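Local coordinates for protein nicotinate phosphoribosyltransferase (Vibrio cholerae, PDB 4HL7) that probably catalyses the ATP-dependent synthesis of nicotinate ribonucleotide from nicotinate and phosphoribosyl diphosphate, a step of NAD biosynthesis, at residues I12-L16 with L134-I138. Residue numbers count along the deposited sequence, not the author numbering.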
ATOM      1  N   ILE A  12      -8.544 -13.448  11.926  1.00 25.07           N
ATOM      2  CA  ILE A  12      -8.501 -12.241  11.067  1.00 24.45           C
ATOM      3  C   ILE A  12      -7.138 -12.246  10.342  1.00 22.77           C
ATOM      4  O   ILE A  12      -7.082 -12.325   9.125  1.00 23.59           O
ATOM      5  CB  ILE A  12      -8.733 -10.955  11.921  1.00 24.72           C
ATOM      6  CG1 ILE A  12     -10.181 -10.973  12.480  1.00 26.43           C
ATOM      7  CG2 ILE A  12      -8.368  -9.694  11.118  1.00 22.27           C
ATOM      8  CD1 ILE A  12     -10.529  -9.782  13.352  1.00 28.57           C
ATOM      9  N   ILE A  13      -6.062 -12.232  11.101  1.00 22.66           N
ATOM     10  CA  ILE A  13      -4.722 -12.272  10.521  1.00 20.79           C
ATOM     11  C   ILE A  13      -4.259 -13.738  10.443  1.00 22.10           C
ATOM     12  O   ILE A  13      -4.305 -14.479  11.433  1.00 22.15           O
ATOM     13  CB  ILE A  13      -3.723 -11.410  11.332  1.00 21.17           C
ATOM     14  CG1 ILE A  13      -4.230  -9.932  11.411  1.00 20.71           C
ATOM     15  CG2 ILE A  13      -2.316 -11.550  10.766  1.00 19.31           C
ATOM     16  CD1 ILE A  13      -4.287  -9.183  10.085  1.00 21.33           C
ATOM     17  N   ARG A  14      -3.824 -14.159   9.272  1.00 21.57           N
ATOM     18  CA  ARG A  14      -3.644 -15.596   9.038  1.00 23.82           C
ATOM     19  C   ARG A  14      -2.247 -16.086   9.438  1.00 25.23           C
ATOM     20  O   ARG A  14      -2.073 -17.246   9.726  1.00 25.34           O
ATOM     21  CB  ARG A  14      -3.916 -15.858   7.588  1.00 25.19           C
ATOM     22  CG  ARG A  14      -5.363 -15.480   7.297  1.00 28.38           C
ATOM     23  CD  ARG A  14      -6.022 -16.531   6.566  1.00 31.62           C
ATOM     24  NE  ARG A  14      -7.469 -16.324   6.510  1.00 28.84           N
ATOM     25  CZ  ARG A  14      -8.240 -17.057   5.742  1.00 29.74           C
ATOM     26  NH1 ARG A  14      -7.685 -18.015   4.996  1.00 28.94           N
ATOM     27  NH2 ARG A  14      -9.550 -16.841   5.709  1.00 27.91           N
ATOM     28  N   SER A  15      -1.275 -15.187   9.404  1.00 23.85           N
ATOM     29  CA  SER A  15       0.156 -15.482   9.711  1.00 23.80           C
ATOM     30  C   SER A  15       0.893 -14.164   9.608  1.00 22.65           C
ATOM     31  O   SER A  15       0.304 -13.156   9.187  1.00 21.50           O
ATOM     32  CB  SER A  15       0.767 -16.487   8.724  1.00 23.90           C
ATOM     33  OG  SER A  15       1.108 -15.896   7.458  1.00 23.86           O
ATOM     34  N   LEU A  16       2.185 -14.140   9.951  1.00 20.22           N
ATOM     35  CA  LEU A  16       2.935 -12.875   9.803  1.00 22.04           C
ATOM     36  C   LEU A  16       3.368 -12.666   8.354  1.00 19.95           C
ATOM     37  O   LEU A  16       4.088 -11.693   8.040  1.00 20.43           O
ATOM     38  CB  LEU A  16       4.162 -12.838  10.748  1.00 23.50           C
ATOM     39  CG  LEU A  16       3.925 -12.511  12.243  1.00 25.55           C
ATOM     40  CD1 LEU A  16       5.254 -12.421  12.985  1.00 20.47           C
ATOM     41  CD2 LEU A  16       3.100 -11.230  12.457  1.00 28.16           C
ATOM     42  N   LEU A 134      -1.415  -5.012   8.888  1.00 15.52           N
ATOM     43  CA  LEU A 134      -2.069  -5.886   9.869  1.00 16.36           C
ATOM     44  C   LEU A 134      -3.127  -5.082  10.620  1.00 17.32           C
ATOM     45  O   LEU A 134      -4.247  -5.561  10.848  1.00 17.67           O
ATOM     46  CB  LEU A 134      -1.059  -6.466  10.881  1.00 18.22           C
ATOM     47  CG  LEU A 134       0.083  -7.256  10.248  1.00 16.74           C
ATOM     48  CD1 LEU A 134       1.156  -7.618  11.294  1.00 17.61           C
ATOM     49  CD2 LEU A 134      -0.452  -8.470   9.495  1.00 19.12           C
ATOM     50  N   VAL A 135      -2.752  -3.876  11.040  1.00 16.40           N
ATOM     51  CA  VAL A 135      -3.690  -3.031  11.773  1.00 17.44           C
ATOM     52  C   VAL A 135      -4.831  -2.629  10.840  1.00 18.19           C
ATOM     53  O   VAL A 135      -5.976  -2.686  11.224  1.00 18.74           O
ATOM     54  CB  VAL A 135      -2.994  -1.779  12.417  1.00 17.29           C
ATOM     55  CG1 VAL A 135      -4.044  -0.832  13.046  1.00 18.15           C
ATOM     56  CG2 VAL A 135      -1.965  -2.212  13.483  1.00 17.99           C
HETATM   57  N   MSE A 136      -4.527  -2.263   9.595  1.00 17.31           N
HETATM   58  CA  MSE A 136      -5.637  -1.836   8.660  1.00 17.43           C
HETATM   59  C   MSE A 136      -6.576  -2.967   8.429  1.00 18.22           C
HETATM   60  O   MSE A 136      -7.771  -2.762   8.496  1.00 17.76           O
HETATM   61  CB  MSE A 136      -5.035  -1.264   7.362  1.00 17.63           C
HETATM   62  CG  MSE A 136      -4.386   0.032   7.727  1.00 18.58           C
HETATM   63 SE   MSE A 136      -3.443   0.683   6.104  1.00 23.88          SE
HETATM   64  CE  MSE A 136      -5.045   1.175   5.051  1.00 20.84           C
ATOM     65  N   ALA A 137      -6.047  -4.207   8.275  1.00 19.27           N
ATOM     66  CA  ALA A 137      -6.876  -5.421   8.001  1.00 17.90           C
ATOM     67  C   ALA A 137      -7.749  -5.790   9.170  1.00 19.19           C
ATOM     68  O   ALA A 137      -8.908  -6.251   9.004  1.00 17.95           O
ATOM     69  CB  ALA A 137      -6.021  -6.611   7.579  1.00 18.94           C
ATOM     70  N   ILE A 138      -7.188  -5.567  10.357  1.00 19.02           N
ATOM     71  CA  ILE A 138      -7.898  -5.825  11.588  1.00 20.68           C
ATOM     72  C   ILE A 138      -9.044  -4.815  11.724  1.00 19.86           C
ATOM     73  O   ILE A 138     -10.148  -5.201  11.988  1.00 20.25           O
ATOM     74  CB  ILE A 138      -6.921  -5.688  12.800  1.00 19.72           C
ATOM     75  CG1 ILE A 138      -6.086  -6.990  12.948  1.00 19.52           C
ATOM     76  CG2 ILE A 138      -7.721  -5.396  14.097  1.00 20.42           C
ATOM     77  CD1 ILE A 138      -4.828  -6.781  13.821  1.00 19.27           C
TER
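I13 lays its side chain over L134, A137 and I138, which share one face of helix 131-147. In this nicotinate phosphoribosyltransferase, which has the type II phosphoribosyltransferase fold, the irregular segment I12-L16 before helix 21-33 packs on helix 131-147. Segment L134-I138 belongs to the NAPRTase N-terminal family region. I13 has the largest buried area of the contact, 75 Å². CG2 of I13 packs on CD2 of L134 at 3.8 Å. CD1 of I13 reaches the same L134 CD2 at 4.0 Å, and also CB of A137 at 4.0 Å. CG1 of I13 is 3.8 Å from CG1 of I138. The i, i+3 and i+4 spacing of L134, A137 and I138 explains why one side chain can reach all three.

I12 also points toward the helix. Its CG2 sits 3.9 Å from CA of I138 and 4.0 Å from CG1 of that residue. Beyond this, I12 touches E141, V142 and R145 further along the same helix. L16 extends the apolar surface in the other direction, with CD2 4.3 Å from CD1 of L134. No hydrogen bond joins the two segments, so the contact is purely van der Waals packing.

Several polar groups of the loop pair with residues later in the chain. I12 O hydrogen-bonds to OG of S192, S15 OG to ND1 of H217, R14 NE to S192 OG and R14 NH2 to Q193 OE1. Within helix 131-147, I138 N donates to L134 O at 3.0 Å, and CD1 of I13 lies 3.7 Å from that same L134 O.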